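Local coordinates for putative surface-anchored fimbrial subunit (Corynebacterium diphtheriae, PDB 3HR6), which forms the shaft of a surface pilus as its major pilin, a chain of tandem Ig-like modules that probably serves in cell adhesion, at residues A172-E177 with D249-V254; T182-F187 with Q242-H247; A108-R113 with Q142-P147. All blocks are in the same frame, centred on the assembly; numbering follows the deposited sequence.

Interaction 1 (A172-E177 with D249-V254)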
loop_
_atom_site.group_PDB
_atom_site.type_symbol
_atom_site.label_atom_id
_atom_site.label_comp_id
_atom_site.label_asym_id
_atom_site.label_seq_id
_atom_site.Cartn_x
_atom_site.Cartn_y
_atom_site.Cartn_z
ATOM N N ALA A 172 2.122 -7.543 5.746
ATOM C CA ALA A 172 2.658 -7.766 7.085
ATOM C C ALA A 172 3.152 -6.436 7.689
ATOM O O ALA A 172 4.081 -5.852 7.139
ATOM C CB ALA A 172 3.763 -8.729 7.039
ATOM N N THR A 173 2.506 -5.991 8.762
ATOM C CA THR A 173 2.803 -4.710 9.404
ATOM C C THR A 173 3.318 -4.942 10.776
ATOM O O THR A 173 2.711 -5.624 11.563
ATOM C CB THR A 173 1.514 -3.853 9.485
ATOM O OG1 THR A 173 1.015 -3.638 8.164
ATOM C CG2 THR A 173 1.699 -2.520 10.217
ATOM N N LYS A 174 4.450 -4.330 11.084
ATOM C CA LYS A 174 5.047 -4.430 12.389
ATOM C C LYS A 174 4.374 -3.476 13.344
ATOM O O LYS A 174 4.113 -2.333 12.965
ATOM C CB LYS A 174 6.538 -4.124 12.300
ATOM C CG LYS A 174 7.213 -5.283 11.642
ATOM C CD LYS A 174 8.686 -5.310 11.607
ATOM C CE LYS A 174 9.172 -6.671 11.020
ATOM N NZ LYS A 174 8.952 -7.966 11.812
ATOM N N ILE A 175 4.087 -3.957 14.560
ATOM C CA ILE A 175 3.582 -3.079 15.601
ATOM C C ILE A 175 4.774 -2.399 16.252
ATOM O O ILE A 175 5.598 -3.079 16.856
ATOM C CB ILE A 175 2.767 -3.831 16.682
ATOM C CG1 ILE A 175 1.683 -4.684 16.035
ATOM C CG2 ILE A 175 2.214 -2.834 17.700
ATOM C CD1 ILE A 175 0.703 -3.902 15.176
ATOM N N PRO A 176 4.856 -1.054 16.160
ATOM C CA PRO A 176 5.989 -0.393 16.824
ATOM C C PRO A 176 5.879 -0.413 18.335
ATOM O O PRO A 176 4.771 -0.479 18.885
ATOM C CB PRO A 176 5.872 1.042 16.317
ATOM C CG PRO A 176 4.402 1.246 16.217
ATOM C CD PRO A 176 3.922 -0.057 15.616
ATOM N N GLU A 177 7.020 -0.338 19.023
ATOM C CA GLU A 177 7.010 -0.026 20.442
ATOM C C GLU A 177 6.724 1.476 20.593
ATOM O O GLU A 177 7.380 2.319 19.937
ATOM C CB GLU A 177 8.299 -0.411 21.166
ATOM C CG GLU A 177 8.273 -0.098 22.638
ATOM C CD GLU A 177 9.515 -0.539 23.384
ATOM O OE1 GLU A 177 10.398 -1.130 22.746
ATOM O OE2 GLU A 177 9.557 -0.297 24.604
ATOM N N ASP A 249 6.529 -5.203 18.245
ATOM C CA ASP A 249 7.358 -5.975 17.338
ATOM C C ASP A 249 6.719 -7.229 16.760
ATOM O O ASP A 249 7.353 -7.922 15.967
ATOM C CB ASP A 249 8.733 -6.267 17.947
ATOM C CG ASP A 249 9.459 -5.008 18.325
ATOM O OD1 ASP A 249 9.498 -4.063 17.511
ATOM O OD2 ASP A 249 9.954 -4.956 19.452
ATOM N N GLN A 250 5.459 -7.496 17.118
ATOM C CA GLN A 250 4.674 -8.540 16.441
ATOM C C GLN A 250 4.161 -8.016 15.114
ATOM O O GLN A 250 4.184 -6.812 14.857
ATOM C CB GLN A 250 3.508 -8.997 17.348
ATOM C CG GLN A 250 3.988 -9.607 18.634
ATOM C CD GLN A 250 2.839 -10.035 19.515
ATOM O OE1 GLN A 250 1.710 -10.138 19.049
ATOM N NE2 GLN A 250 3.113 -10.282 20.779
ATOM N N GLU A 251 3.699 -8.917 14.241
ATOM C CA GLU A 251 3.152 -8.515 12.953
ATOM C C GLU A 251 1.655 -8.675 12.962
ATOM O O GLU A 251 1.130 -9.660 13.480
ATOM C CB GLU A 251 3.738 -9.295 11.799
ATOM C CG GLU A 251 5.197 -8.985 11.643
ATOM C CD GLU A 251 5.857 -9.701 10.510
ATOM O OE1 GLU A 251 5.249 -10.586 9.849
ATOM O OE2 GLU A 251 7.036 -9.358 10.317
ATOM N N LEU A 252 1.001 -7.653 12.449
ATOM C CA LEU A 252 -0.371 -7.706 12.056
ATOM C C LEU A 252 -0.379 -8.107 10.597
ATOM O O LEU A 252 0.135 -7.348 9.779
ATOM C CB LEU A 252 -0.985 -6.312 12.246
ATOM C CG LEU A 252 -2.449 -6.204 11.851
ATOM C CD1 LEU A 252 -3.303 -6.930 12.840
ATOM C CD2 LEU A 252 -2.883 -4.694 11.727
ATOM N N VAL A 253 -0.983 -9.238 10.235
ATOM C CA VAL A 253 -0.951 -9.734 8.869
ATOM C C VAL A 253 -2.360 -9.764 8.325
ATOM O O VAL A 253 -3.215 -10.324 8.969
ATOM C CB VAL A 253 -0.327 -11.139 8.780
ATOM C CG1 VAL A 253 -0.361 -11.632 7.309
ATOM C CG2 VAL A 253 1.131 -11.105 9.357
ATOM N N VAL A 254 -2.584 -9.045 7.236
ATOM C CA VAL A 254 -3.826 -9.009 6.505
ATOM C C VAL A 254 -3.582 -9.783 5.233
ATOM O O VAL A 254 -2.613 -9.497 4.484
ATOM C CB VAL A 254 -4.235 -7.565 6.183
ATOM C CG1 VAL A 254 -5.510 -7.504 5.292
ATOM C CG2 VAL A 254 -4.404 -6.796 7.496
HETATM O O HOH W 1 -0.973 -5.607 7.854
HETATM O O HOH W 2 9.352 -7.320 14.345
HETATM O O HOH W 3 9.705 -1.417 17.859
HETATM O O HOH W 4 11.116 -2.688 20.456
#

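Interaction 2 (T182-F187 with Q242-H247)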
loop_
_atom_site.group_PDB
_atom_site.type_symbol
_atom_site.label_atom_id
_atom_site.label_comp_id
_atom_site.label_asym_id
_atom_site.label_seq_id
_atom_site.Cartn_x
_atom_site.Cartn_y
_atom_site.Cartn_z
ATOM N N THR A 182 1.411 5.112 27.101
ATOM C CA THR A 182 0.547 5.675 26.040
ATOM C C THR A 182 -0.151 4.572 25.289
ATOM O O THR A 182 0.231 3.404 25.371
ATOM C CB THR A 182 1.286 6.609 25.031
ATOM O OG1 THR A 182 2.283 5.894 24.267
ATOM C CG2 THR A 182 1.920 7.768 25.770
ATOM N N LYS A 183 -1.200 4.940 24.558
ATOM C CA LYS A 183 -1.956 3.973 23.765
ATOM C C LYS A 183 -1.986 4.392 22.319
ATOM O O LYS A 183 -1.834 5.568 21.991
ATOM C CB LYS A 183 -3.394 3.856 24.307
ATOM C CG LYS A 183 -3.454 3.425 25.742
ATOM C CD LYS A 183 -3.307 1.921 25.813
ATOM C CE LYS A 183 -3.067 1.457 27.218
ATOM N NZ LYS A 183 -3.420 0.014 27.310
ATOM N N PHE A 184 -2.151 3.410 21.435
ATOM C CA PHE A 184 -2.379 3.695 20.061
ATOM C C PHE A 184 -3.690 4.463 19.937
ATOM O O PHE A 184 -4.649 4.153 20.628
ATOM C CB PHE A 184 -2.431 2.408 19.227
ATOM C CG PHE A 184 -1.086 1.817 18.956
ATOM C CD1 PHE A 184 -0.328 2.288 17.917
ATOM C CD2 PHE A 184 -0.590 0.791 19.744
ATOM C CE1 PHE A 184 0.915 1.740 17.643
ATOM C CE2 PHE A 184 0.652 0.249 19.494
ATOM C CZ PHE A 184 1.399 0.712 18.436
ATOM N N GLU A 185 -3.716 5.456 19.046
ATOM C CA GLU A 185 -4.946 6.205 18.767
ATOM C C GLU A 185 -5.892 5.353 17.942
ATOM O O GLU A 185 -7.113 5.537 17.998
ATOM C CB GLU A 185 -4.683 7.438 17.915
ATOM C CG GLU A 185 -3.870 8.549 18.492
ATOM C CD GLU A 185 -3.647 9.587 17.411
ATOM O OE1 GLU A 185 -4.622 9.980 16.729
ATOM O OE2 GLU A 185 -2.504 9.992 17.193
ATOM N N GLY A 186 -5.315 4.433 17.182
ATOM C CA GLY A 186 -6.069 3.586 16.274
ATOM C C GLY A 186 -5.057 2.865 15.439
ATOM O O GLY A 186 -3.868 3.088 15.597
ATOM N N PHE A 187 -5.511 1.999 14.540
ATOM C CA PHE A 187 -4.577 1.232 13.740
ATOM C C PHE A 187 -5.328 0.724 12.530
ATOM O O PHE A 187 -6.200 -0.134 12.650
ATOM C CB PHE A 187 -3.944 0.091 14.547
ATOM C CG PHE A 187 -2.545 -0.263 14.102
ATOM C CD1 PHE A 187 -1.462 0.450 14.559
ATOM C CD2 PHE A 187 -2.318 -1.282 13.221
ATOM C CE1 PHE A 187 -0.190 0.129 14.187
ATOM C CE2 PHE A 187 -1.010 -1.575 12.806
ATOM C CZ PHE A 187 0.023 -0.876 13.288
ATOM N N GLN A 242 -6.612 -1.232 22.530
ATOM C CA GLN A 242 -6.161 -0.851 23.885
ATOM C C GLN A 242 -4.952 -1.661 24.347
ATOM O O GLN A 242 -4.109 -1.144 25.073
ATOM C CB GLN A 242 -7.287 -1.009 24.925
ATOM C CG GLN A 242 -8.030 0.281 25.282
ATOM C CD GLN A 242 -7.250 1.187 26.221
ATOM O OE1 GLN A 242 -6.869 2.290 25.843
ATOM N NE2 GLN A 242 -7.013 0.727 27.451
ATOM N N SER A 243 -4.882 -2.930 23.942
ATOM C CA SER A 243 -3.761 -3.785 24.328
ATOM C C SER A 243 -2.692 -3.935 23.256
ATOM O O SER A 243 -1.766 -4.714 23.420
ATOM C CB SER A 243 -4.242 -5.156 24.789
ATOM O OG SER A 243 -4.829 -5.886 23.736
ATOM N N LEU A 244 -2.814 -3.191 22.161
ATOM C CA LEU A 244 -1.880 -3.328 21.043
ATOM C C LEU A 244 -0.468 -2.910 21.426
ATOM O O LEU A 244 0.509 -3.434 20.883
ATOM C CB LEU A 244 -2.392 -2.548 19.823
ATOM C CG LEU A 244 -1.722 -2.832 18.490
ATOM C CD1 LEU A 244 -2.028 -4.246 18.051
ATOM C CD2 LEU A 244 -2.163 -1.771 17.465
ATOM N N ASP A 245 -0.349 -1.982 22.367
ATOM C CA ASP A 245 0.945 -1.636 22.935
ATOM C C ASP A 245 1.653 -2.788 23.646
ATOM O O ASP A 245 2.826 -2.649 24.007
ATOM C CB ASP A 245 0.841 -0.442 23.886
ATOM C CG ASP A 245 -0.137 -0.675 25.009
ATOM O OD1 ASP A 245 -1.260 -1.103 24.716
ATOM O OD2 ASP A 245 0.213 -0.417 26.168
ATOM N N GLN A 246 0.957 -3.899 23.896
ATOM C CA GLN A 246 1.597 -5.078 24.461
ATOM C C GLN A 246 2.084 -6.070 23.401
ATOM O O GLN A 246 2.614 -7.123 23.745
ATOM C CB GLN A 246 0.648 -5.756 25.449
ATOM C CG GLN A 246 0.250 -4.788 26.559
ATOM C CD GLN A 246 -0.816 -5.307 27.519
ATOM O OE1 GLN A 246 -1.719 -6.063 27.145
ATOM N NE2 GLN A 246 -0.719 -4.878 28.780
ATOM N N HIS A 247 1.910 -5.732 22.127
ATOM C CA HIS A 247 2.287 -6.617 21.032
ATOM C C HIS A 247 3.398 -5.978 20.243
ATOM O O HIS A 247 3.532 -6.217 19.081
ATOM C CB HIS A 247 1.082 -6.926 20.121
ATOM C CG HIS A 247 0.018 -7.718 20.819
ATOM N ND1 HIS A 247 -0.153 -9.080 20.651
ATOM C CD2 HIS A 247 -0.916 -7.334 21.715
ATOM C CE1 HIS A 247 -1.148 -9.493 21.421
ATOM N NE2 HIS A 247 -1.620 -8.456 22.087
HETATM O O HOH W 5 2.039 1.819 26.473
HETATM O O HOH W 6 -2.659 0.669 22.616
#

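Interaction 3 (A108-R113 with Q142-P147)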
loop_
_atom_site.group_PDB
_atom_site.type_symbol
_atom_site.label_atom_id
_atom_site.label_comp_id
_atom_site.label_asym_id
_atom_site.label_seq_id
_atom_site.Cartn_x
_atom_site.Cartn_y
_atom_site.Cartn_z
ATOM N N ALA A 108 5.242 14.389 6.689
ATOM C CA ALA A 108 5.770 13.823 5.434
ATOM C C ALA A 108 5.725 12.307 5.482
ATOM O O ALA A 108 5.435 11.621 4.479
ATOM C CB ALA A 108 7.193 14.321 5.172
ATOM N N GLU A 109 6.007 11.774 6.676
ATOM C CA GLU A 109 5.956 10.351 6.956
ATOM C C GLU A 109 4.979 10.123 8.100
ATOM O O GLU A 109 4.846 10.955 9.014
ATOM C CB GLU A 109 7.315 9.813 7.394
ATOM C CG GLU A 109 8.457 9.974 6.453
ATOM C CD GLU A 109 9.736 9.470 7.108
ATOM O OE1 GLU A 109 10.212 10.114 8.088
ATOM O OE2 GLU A 109 10.223 8.398 6.668
ATOM N N ALA A 110 4.301 8.993 8.070
ATOM C CA ALA A 110 3.450 8.581 9.156
ATOM C C ALA A 110 4.270 8.084 10.354
ATOM O O ALA A 110 5.222 7.315 10.203
ATOM C CB ALA A 110 2.520 7.500 8.677
ATOM N N VAL A 111 3.920 8.605 11.520
ATOM C CA VAL A 111 4.517 8.184 12.802
ATOM C C VAL A 111 3.452 8.021 13.903
ATOM O O VAL A 111 2.345 8.546 13.791
ATOM C CB VAL A 111 5.566 9.227 13.271
ATOM C CG1 VAL A 111 6.756 9.387 12.288
ATOM C CG2 VAL A 111 4.893 10.617 13.521
ATOM N N VAL A 112 3.845 7.424 15.038
ATOM C CA VAL A 112 3.049 7.445 16.240
ATOM C C VAL A 112 3.414 8.775 16.900
ATOM O O VAL A 112 4.513 8.958 17.428
ATOM C CB VAL A 112 3.331 6.247 17.171
ATOM C CG1 VAL A 112 2.412 6.274 18.403
ATOM C CG2 VAL A 112 3.145 4.918 16.376
ATOM N N ARG A 113 2.496 9.711 16.789
ATOM C CA ARG A 113 2.763 11.117 17.092
ATOM C C ARG A 113 2.850 11.390 18.552
ATOM O O ARG A 113 2.313 10.655 19.374
ATOM C CB ARG A 113 1.696 12.007 16.456
ATOM C CG ARG A 113 0.305 11.738 16.944
ATOM C CD ARG A 113 -0.632 12.842 16.501
ATOM N NE ARG A 113 -2.028 12.478 16.703
ATOM C CZ ARG A 113 -3.053 13.283 16.449
ATOM N NH1 ARG A 113 -2.846 14.519 16.014
ATOM N NH2 ARG A 113 -4.298 12.843 16.645
ATOM N N GLN A 142 7.329 7.924 17.533
ATOM C CA GLN A 142 7.890 6.632 17.156
ATOM C C GLN A 142 7.573 6.356 15.714
ATOM O O GLN A 142 6.493 6.616 15.228
ATOM C CB GLN A 142 7.401 5.488 18.063
ATOM C CG GLN A 142 7.841 5.578 19.540
ATOM C CD GLN A 142 7.005 6.494 20.388
ATOM O OE1 GLN A 142 5.783 6.333 20.490
ATOM N NE2 GLN A 142 7.657 7.478 21.018
ATOM N N ALA A 143 8.566 5.817 15.025
ATOM C CA ALA A 143 8.429 5.491 13.634
ATOM C C ALA A 143 7.566 4.233 13.423
ATOM O O ALA A 143 7.483 3.351 14.272
ATOM C CB ALA A 143 9.829 5.270 13.017
ATOM N N LEU A 144 6.959 4.202 12.254
ATOM C CA LEU A 144 6.269 3.040 11.708
ATOM C C LEU A 144 7.167 2.425 10.633
ATOM O O LEU A 144 7.669 3.114 9.730
ATOM C CB LEU A 144 4.942 3.451 11.092
ATOM C CG LEU A 144 3.872 3.779 12.142
ATOM C CD1 LEU A 144 2.804 4.716 11.571
ATOM C CD2 LEU A 144 3.303 2.477 12.625
ATOM N N SER A 145 7.347 1.124 10.712
ATOM C CA SER A 145 8.134 0.404 9.718
ATOM C C SER A 145 7.307 0.214 8.472
ATOM O O SER A 145 6.094 0.081 8.567
ATOM C CB SER A 145 8.505 -0.976 10.252
ATOM O OG SER A 145 9.337 -0.849 11.392
ATOM N N GLU A 146 7.973 0.142 7.319
ATOM C CA GLU A 146 7.264 -0.061 6.069
ATOM C C GLU A 146 6.682 -1.480 6.033
ATOM O O GLU A 146 7.466 -2.431 6.066
ATOM C CB GLU A 146 8.252 0.082 4.908
ATOM C CG GLU A 146 7.679 -0.259 3.520
ATOM C CD GLU A 146 8.733 -0.168 2.436
ATOM O OE1 GLU A 146 9.492 -1.143 2.230
ATOM O OE2 GLU A 146 8.823 0.909 1.859
ATOM N N PRO A 147 5.342 -1.604 5.910
ATOM C CA PRO A 147 4.777 -2.962 5.793
ATOM C C PRO A 147 5.293 -3.691 4.579
ATOM O O PRO A 147 5.652 -3.076 3.552
ATOM C CB PRO A 147 3.262 -2.720 5.643
ATOM C CG PRO A 147 3.057 -1.360 6.386
ATOM C CD PRO A 147 4.304 -0.582 5.943
HETATM O O HOH W 7 7.677 6.478 10.386
HETATM O O HOH W 8 4.083 8.290 20.671
#

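Interaction 1 (A172-E177 with D249-V254)
Leu252 O is gripped twice: Thr173 N donates to it over 2.9 Å, from somewhat above the carbonyl plane, and a water that also bonds Thr173 OG1 donates to it as well. The return bond, from Leu252 N to Thr173 O at 2.8 Å, makes Thr173 and Leu252 a hydrogen-bonded antiparallel pair where strand 166-174 ends and strand 251-259 begins, neighbours in the five-stranded sheet of the Ig-like, Cna-B-related middle module. The pairing ends in a G1-type beta bulge, in which Ile175 stands opposite both Asp249 and Gln250: Ile175 N donates to Gln250 O, and Asp249, left-handed in its backbone, donates from N to Ile175 O at 2.7 Å.

On the side of Thr173 and Leu252, Ile175, just past the strand, brings CD1 to 4.2 Å from Leu252 CB, and both branched side chains turn onto Phe187 in the core. On the other, Lys174 and Glu251 run side by side. Lys174 is extended as far as CE and then bends (chi4 -68°), which brings NZ 2.8 Å from Glu251 OE2, on the anti lone pair of that oxygen. OE1 lies against the small Ala172 CB. A water joins Lys174 NZ to Asp249 O. Lys174 and Glu251 can thus pair at the exposed side while Ile175 and Leu252 fill the buried one: backbone bonds hold the strands, with a salt bridge added outside.

Interaction 2 (T182-F187 with Q242-H247)
Phe184 and Phe187 close over Leu244 at one end of the Ig-like middle module, where the loop leading into strand 187-192 meets the 3-10 turn that follows helix 238-242. The tight part is apolar. A single methyl, Leu244 CD2, serves both rings: it stands over a face of Phe184, 4.0 Å from the ring centroid, and over a face of Phe187, 4.1 Å from that centroid, a CH-pi contact in each case. Leu244 CG lies anti to the backbone N (chi1 -166°), and the leucine crosses each ring at about a right angle. Leucine suits the place because its methyl end is apolar and slim enough to meet two aromatic faces at once. The edge of Phe184 takes the backbone, with Asp245 N near the ring plane and 3.8 Å from CE2. Ile175 also touches both rings.

The outer side is polar and looser. Two waters lie there, one accepting from Phe184 N and 3.1 Å from Asp245 OD1, the other between Thr182 O and Asp245 OD2. The flexible chain of the exposed Lys183, bent at chi2 (-81°), carries its ammonium to the C-terminal end of the short helix, where the helix dipole would favour a positive charge. Gln242 O and Asp245 OD1, both acceptors, approach to 2.9 Å, and the cation beside them would offset their repulsion: Lys183 NZ makes a longer salt bridge to Asp245 OD1, at 3.6 Å, and donates to Gln242 O over 2.6 Å.

Interaction 3 (A108-R113 with Q142-P147)
A short antiparallel bridge ties the small strand 111-112 to the end of strand 131-143, at the edge of the mixed sheet of the N-terminal pilin module, just where the chain leaves for the middle module. Its firm part is the pair Val112 and Gln142, bonded in both directions. Val112 N donates to Gln142 O over 2.8 Å, nearly along the C=O axis, while Gln142 N returns a 3.0 Å bond to Val112 O, lying in that carbonyl's plane on a lone pair. Beyond this pair the strands part, and water takes over: one molecule donates to Ala110 O and accepts from Leu144 N, so it stands where a direct backbone bond might have been.

The side chains divide accordingly. Leu144 leans back toward the first segment, placing CD1 4.0 Å from Ala110 CB and close to the backbone of Ala110; a residue as small as alanine leaves room for the leucine branch. Val111 CB sits 3.4 Å from Gln142 O, and its beta branching suits the extended backbone there. Val112, with CG1 anti to the backbone N (chi1 -177°), brings that methyl to 4.0 Å from Gln142 OE1, while its CG2 lies 4.4 Å from Leu144 CG.

Gln142 is bent at chi2 (81°), and its buried amide is satisfied at both ends: NE2 bonds Gly14 O and OE1 accepts from Ala179 N. Such a side chain, donor and acceptor together, suits a junction where backbone groups of separate loops converge. Ile178 also packs on both Val112 and Gln142, bringing a loop of the middle module onto this strand end. A water also lies 2.6 Å from Gln142 OE1, close to Arg113 O.

The three contacts cluster where the N-terminal module meets the middle one, with centres 12 Å apart for interactions 1 and 2 and for interactions 1 and 3, and 14 Å apart for interactions 2 and 3. Along the chain interaction 3 closes first, then interaction 1 opens, and both segments of interaction 2 fall between its two strands. Interactions 1 and 2 share the core of the middle module, where Ile175 CD1 meets Phe187 CZ at 3.6 Å. Interaction 3 lies at the end of the N-terminal module, where 142-147 leads into the middle one; there Arg113 NE forms a salt bridge with Glu185 OE2. All three thus meet at the junction of two tandem modules of the shaft.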